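Local coordinates for putative PLP-dependent aminotransferase (Bacillus cereus ATCC 10987, PDB 3JU7), which probably works as a pyridoxal-phosphate-dependent aminotransferase of the DegT/DnrJ/EryC1/StrS family, moving amino groups between substrates, at residues A[47-51]-A[166-170]; A[100-104]-A[329-333]. The contacts are given in a common frame with arbitrary orientation. Residue numbers count along the deposited sequence, not the author numbering.

Interaction 1. Residues A[47-51]-A[166-170]; sequences SGFFQ and FGLMN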
loop_
_atom_site.group_PDB
_atom_site.type_symbol
_atom_site.label_atom_id
_atom_site.label_comp_id
_atom_site.label_asym_id
_atom_site.label_seq_id
_atom_site.Cartn_x
_atom_site.Cartn_y
_atom_site.Cartn_z
ATOM N N SER A 47 15.992 18.647 4.837
ATOM C CA SER A 47 16.589 19.770 5.538
ATOM C C SER A 47 16.645 19.565 7.030
ATOM O O SER A 47 17.628 19.896 7.683
ATOM C CB SER A 47 15.785 21.032 5.289
ATOM O OG SER A 47 16.004 21.436 3.971
ATOM N N GLY A 48 15.559 19.055 7.571
ATOM C CA GLY A 48 15.406 18.954 9.010
ATOM C C GLY A 48 16.203 17.816 9.589
ATOM O O GLY A 48 16.839 17.986 10.616
ATOM N N PHE A 49 16.187 16.656 8.930
ATOM C CA PHE A 49 16.859 15.501 9.489
ATOM C C PHE A 49 18.157 15.089 8.800
ATOM O O PHE A 49 19.106 14.692 9.491
ATOM C CB PHE A 49 15.898 14.305 9.535
ATOM C CG PHE A 49 14.790 14.444 10.559
ATOM C CD1 PHE A 49 14.997 15.063 11.771
ATOM C CD2 PHE A 49 13.549 13.908 10.323
ATOM C CE1 PHE A 49 13.963 15.179 12.706
ATOM C CE2 PHE A 49 12.525 14.015 11.269
ATOM C CZ PHE A 49 12.734 14.650 12.446
ATOM N N PHE A 50 18.220 15.147 7.471
ATOM C CA PHE A 50 19.326 14.496 6.773
ATOM C C PHE A 50 20.401 15.408 6.213
ATOM O O PHE A 50 21.175 14.995 5.346
ATOM C CB PHE A 50 18.794 13.591 5.687
ATOM C CG PHE A 50 18.003 12.422 6.204
ATOM C CD1 PHE A 50 18.644 11.366 6.800
ATOM C CD2 PHE A 50 16.620 12.380 6.081
ATOM C CE1 PHE A 50 17.920 10.269 7.274
ATOM C CE2 PHE A 50 15.895 11.277 6.559
ATOM C CZ PHE A 50 16.548 10.238 7.147
ATOM N N GLN A 51 20.441 16.631 6.726
ATOM C CA GLN A 51 21.449 17.618 6.386
ATOM C C GLN A 51 21.541 17.786 4.886
ATOM O O GLN A 51 22.619 18.044 4.367
ATOM C CB GLN A 51 22.815 17.228 6.986
ATOM C CG GLN A 51 22.849 17.210 8.524
ATOM C CD GLN A 51 24.130 16.571 9.086
ATOM O OE1 GLN A 51 25.226 16.810 8.586
ATOM N NE2 GLN A 51 23.987 15.753 10.125
ATOM N N PHE A 166 12.160 6.518 13.203
ATOM C CA PHE A 166 12.226 7.861 12.641
ATOM C C PHE A 166 12.271 8.868 13.768
ATOM O O PHE A 166 11.518 8.780 14.721
ATOM C CB PHE A 166 11.031 8.132 11.739
ATOM C CG PHE A 166 11.183 9.325 10.889
ATOM C CD1 PHE A 166 12.091 9.326 9.839
ATOM C CD2 PHE A 166 10.421 10.470 11.126
ATOM C CE1 PHE A 166 12.239 10.442 9.042
ATOM C CE2 PHE A 166 10.564 11.583 10.346
ATOM C CZ PHE A 166 11.479 11.584 9.297
ATOM N N GLY A 167 13.108 9.880 13.607
ATOM C CA GLY A 167 13.293 10.887 14.611
ATOM C C GLY A 167 14.405 10.546 15.573
ATOM O O GLY A 167 14.675 11.318 16.456
ATOM N N LEU A 168 15.054 9.387 15.415
ATOM C CA LEU A 168 16.170 8.972 16.288
ATOM C C LEU A 168 17.476 9.713 15.960
ATOM O O LEU A 168 18.086 9.511 14.894
ATOM C CB LEU A 168 16.409 7.463 16.200
ATOM C CG LEU A 168 17.549 6.923 17.046
ATOM C CD1 LEU A 168 17.328 7.278 18.549
ATOM C CD2 LEU A 168 17.658 5.377 16.814
HETATM N N MSE A 169 17.907 10.522 16.916
HETATM C CA MSE A 169 19.103 11.358 16.853
HETATM C C MSE A 169 20.157 10.905 17.850
HETATM O O MSE A 169 19.836 10.502 18.962
HETATM C CB MSE A 169 18.729 12.774 17.279
HETATM C CG MSE A 169 17.563 13.371 16.521
HETATM SE SE MSE A 169 18.145 13.833 14.777
HETATM C CE MSE A 169 17.128 15.450 14.616
ATOM N N ASN A 170 21.421 11.024 17.482
ATOM C CA ASN A 170 22.514 10.681 18.385
ATOM C C ASN A 170 23.688 11.543 17.988
ATOM O O ASN A 170 24.190 11.451 16.872
ATOM C CB ASN A 170 22.875 9.197 18.273
ATOM C CG ASN A 170 23.947 8.762 19.267
ATOM O OD1 ASN A 170 24.328 9.517 20.143
ATOM N ND2 ASN A 170 24.407 7.507 19.144
#

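Interaction 2. Residues A[100-104]-A[329-333]; sequences LEPYF and FRNYK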
loop_
_atom_site.group_PDB
_atom_site.type_symbol
_atom_site.label_atom_id
_atom_site.label_comp_id
_atom_site.label_asym_id
_atom_site.label_seq_id
_atom_site.Cartn_x
_atom_site.Cartn_y
_atom_site.Cartn_z
ATOM N N LEU A 100 11.894 -14.098 -2.188
ATOM C CA LEU A 100 13.036 -14.636 -1.469
ATOM C C LEU A 100 12.587 -15.473 -0.306
ATOM O O LEU A 100 11.437 -15.388 0.133
ATOM C CB LEU A 100 13.906 -13.527 -0.941
ATOM C CG LEU A 100 14.326 -12.585 -2.058
ATOM C CD1 LEU A 100 15.008 -11.445 -1.422
ATOM C CD2 LEU A 100 15.220 -13.363 -3.042
ATOM N N GLU A 101 13.497 -16.304 0.190
ATOM C CA GLU A 101 13.254 -17.029 1.411
ATOM C C GLU A 101 13.976 -16.281 2.518
ATOM O O GLU A 101 15.147 -15.945 2.381
ATOM C CB GLU A 101 13.825 -18.443 1.335
ATOM C CG GLU A 101 13.070 -19.348 0.449
ATOM C CD GLU A 101 13.507 -20.803 0.605
ATOM O OE1 GLU A 101 14.139 -21.176 1.622
ATOM O OE2 GLU A 101 13.202 -21.570 -0.303
ATOM N N PRO A 102 13.291 -16.018 3.625
ATOM C CA PRO A 102 14.085 -15.543 4.742
ATOM C C PRO A 102 15.070 -16.638 5.168
ATOM O O PRO A 102 14.802 -17.843 4.990
ATOM C CB PRO A 102 13.038 -15.280 5.835
ATOM C CG PRO A 102 11.719 -15.098 5.055
ATOM C CD PRO A 102 11.849 -16.030 3.904
ATOM N N TYR A 103 16.226 -16.195 5.651
ATOM C CA TYR A 103 17.236 -17.045 6.286
ATOM C C TYR A 103 17.604 -16.370 7.612
ATOM O O TYR A 103 18.268 -15.309 7.632
ATOM C CB TYR A 103 18.463 -17.174 5.407
ATOM C CG TYR A 103 19.363 -18.375 5.725
ATOM C CD1 TYR A 103 19.934 -18.556 6.989
ATOM C CD2 TYR A 103 19.629 -19.326 4.748
ATOM C CE1 TYR A 103 20.764 -19.633 7.249
ATOM C CE2 TYR A 103 20.446 -20.411 5.011
ATOM C CZ TYR A 103 21.004 -20.556 6.251
ATOM O OH TYR A 103 21.798 -21.657 6.461
ATOM N N PHE A 104 17.155 -16.962 8.724
ATOM C CA PHE A 104 17.245 -16.261 9.997
ATOM C C PHE A 104 18.622 -16.402 10.672
ATOM O O PHE A 104 19.205 -17.503 10.719
ATOM C CB PHE A 104 16.147 -16.725 10.945
ATOM C CG PHE A 104 14.754 -16.464 10.463
ATOM C CD1 PHE A 104 14.285 -15.163 10.301
ATOM C CD2 PHE A 104 13.891 -17.508 10.204
ATOM C CE1 PHE A 104 12.991 -14.924 9.886
ATOM C CE2 PHE A 104 12.595 -17.268 9.782
ATOM C CZ PHE A 104 12.151 -15.976 9.614
ATOM N N PHE A 329 6.581 -18.972 9.284
ATOM C CA PHE A 329 8.007 -18.924 9.026
ATOM C C PHE A 329 8.810 -20.064 9.622
ATOM O O PHE A 329 10.026 -20.031 9.598
ATOM C CB PHE A 329 8.548 -17.617 9.597
ATOM C CG PHE A 329 7.739 -16.411 9.237
ATOM C CD1 PHE A 329 7.727 -15.953 7.932
ATOM C CD2 PHE A 329 7.008 -15.734 10.195
ATOM C CE1 PHE A 329 7.033 -14.848 7.599
ATOM C CE2 PHE A 329 6.295 -14.591 9.871
ATOM C CZ PHE A 329 6.265 -14.163 8.564
ATOM N N ARG A 330 8.144 -21.059 10.181
ATOM C CA ARG A 330 8.825 -22.129 10.936
ATOM C C ARG A 330 9.797 -22.938 10.133
ATOM O O ARG A 330 10.680 -23.519 10.681
ATOM C CB ARG A 330 7.825 -23.190 11.376
ATOM C CG ARG A 330 6.987 -22.851 12.525
ATOM C CD ARG A 330 5.847 -23.854 12.519
ATOM N NE ARG A 330 4.983 -23.801 13.700
ATOM C CZ ARG A 330 3.795 -24.404 13.755
ATOM N NH1 ARG A 330 3.326 -25.105 12.705
ATOM N NH2 ARG A 330 3.066 -24.317 14.858
ATOM N N ASN A 331 9.534 -23.095 8.851
ATOM C CA ASN A 331 10.337 -23.970 8.051
ATOM C C ASN A 331 11.425 -23.276 7.246
ATOM O O ASN A 331 12.092 -23.933 6.513
ATOM C CB ASN A 331 9.421 -24.797 7.152
ATOM C CG ASN A 331 8.547 -25.765 7.965
ATOM O OD1 ASN A 331 8.840 -26.071 9.125
ATOM N ND2 ASN A 331 7.465 -26.229 7.360
ATOM N N TYR A 332 11.615 -21.966 7.402
ATOM C CA TYR A 332 12.709 -21.309 6.718
ATOM C C TYR A 332 14.019 -21.626 7.424
ATOM O O TYR A 332 14.050 -21.825 8.642
ATOM C CB TYR A 332 12.503 -19.806 6.653
ATOM C CG TYR A 332 11.405 -19.442 5.689
ATOM C CD1 TYR A 332 11.553 -19.684 4.326
ATOM C CD2 TYR A 332 10.221 -18.862 6.125
ATOM C CE1 TYR A 332 10.564 -19.366 3.444
ATOM C CE2 TYR A 332 9.217 -18.540 5.226
ATOM C CZ TYR A 332 9.400 -18.797 3.892
ATOM O OH TYR A 332 8.421 -18.511 2.965
ATOM N N LYS A 333 15.099 -21.645 6.650
ATOM C CA LYS A 333 16.427 -21.921 7.186
ATOM C C LYS A 333 16.869 -20.852 8.200
ATOM O O LYS A 333 16.386 -19.718 8.190
ATOM C CB LYS A 333 17.448 -21.989 6.050
ATOM C CG LYS A 333 17.208 -23.138 5.089
ATOM C CD LYS A 333 18.304 -23.204 4.076
ATOM C CE LYS A 333 18.048 -24.262 3.022
ATOM N NZ LYS A 333 18.010 -25.636 3.630
HETATM O O HOH W 1 14.920 -20.326 4.151
#

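Interaction 1. Residues A[47-51]-A[166-170]
Two segments can be joined by packing alone, and residues 47-51 with 166-170 are an example, with no polar bond between them. F166 comes first. Its ring receives the edge of F49 on its face, an offset edge-to-face pair with centroids 5.0 Å apart and planes at 81°; CE2 of F49 and CE2 of F166 approach to 3.3 Å. A looser touch, 4.5 Å from CE2 of F50 to CE1 of F166, brings in the second phenylalanine just past the helix. At G167 the chain takes a phi of 91° and a psi of -1°, where a CB would collide with the carbonyl O of F166, so glycine is needed; its CA lies 4.4 Å from CZ of F49. M169, a selenomethionine, follows with its CE 3.6 Å from CD1 of F49. F49 is thus the common partner of F166, G167 and M169. H174 enlarges the aromatic cluster by stacking on F49 and meeting F166 edge-to-face, while its NE2 is hydrogen-bonded to the backbone N of G167. The contact is buried where helix 36-48 runs out: F166 also leans on I45 of that helix and meets Y185 of strand 182-186, F50 stacks on Y202 of strand 199-203, and M169 opens the short antiparallel pair 169-170 and 173-174.

Interaction 2. Residues A[100-104]-A[329-333]
An irregular segment can complete the border of a sheet when one backbone bond fixes its position and side chains supply the rest. The direct hydrogen bond between these segments runs from N of F104 to O of K333, 2.9 Å long and nearly straight at 163°. The same carbonyl O of K333 accepts a CA-H...O contact from CA of Y103 at 3.4 Å. On the other side of this Y103-K333 pair, a water stands in for a direct bond between N of K333 and O of P102: it accepts from N of K333 (2.8 Å) and donates to O of P102 (2.6 Å) and to OE1 of E101 (2.8 Å). Two CH-pi contacts flank this polar seam. CD of P102 sits over the face of the Y332 ring, 3.5 Å from its centroid, and CB of K333 lies over the Y103 ring, 3.7 Å from its centroid. Apolar packing adds F104, whose CZ meets CB of F329 at 4.0 Å and whose CE2 meets CB of Y332, also at 4.0 Å. The type I turn from F329 to Y332 presents both aromatic residues toward the strand while R330 and N331 point away. Beyond the pair, the hydroxyl of Y103 bonds to NZ of K122, and F329 packs on C226 of the second subunit. Strand 101-105, paired in parallel with strand 80-84, is consistent with an edge strand of the central large-domain sheet of fold-type I PLP enzymes; along its other side the non-strand loop runs in parallel fashion.

Followed from the N terminus, the chain leaves helix 36-48 at the first segment of interaction 1, passes through strand 101-105, which carries the first segment of interaction 2, and returns at 166-170 to close the first long loop. Interaction 2 closes only much later, at 329-333, after strands 182-186 and 199-203 and helices 237-248 and 250-270. The two closures therefore cross rather than nest. Their centres lie 33 Å apart, on opposite sides of the chain's centre, with nearest atoms about 22 Å apart. Interaction 1 ties the end of helix 36-48 to the segment entering hairpin 169-174, close to strands 182-186 and 199-203; interaction 2 joins the edge strand of what is probably the same fold-type I sheet to the loop before helix 338-346.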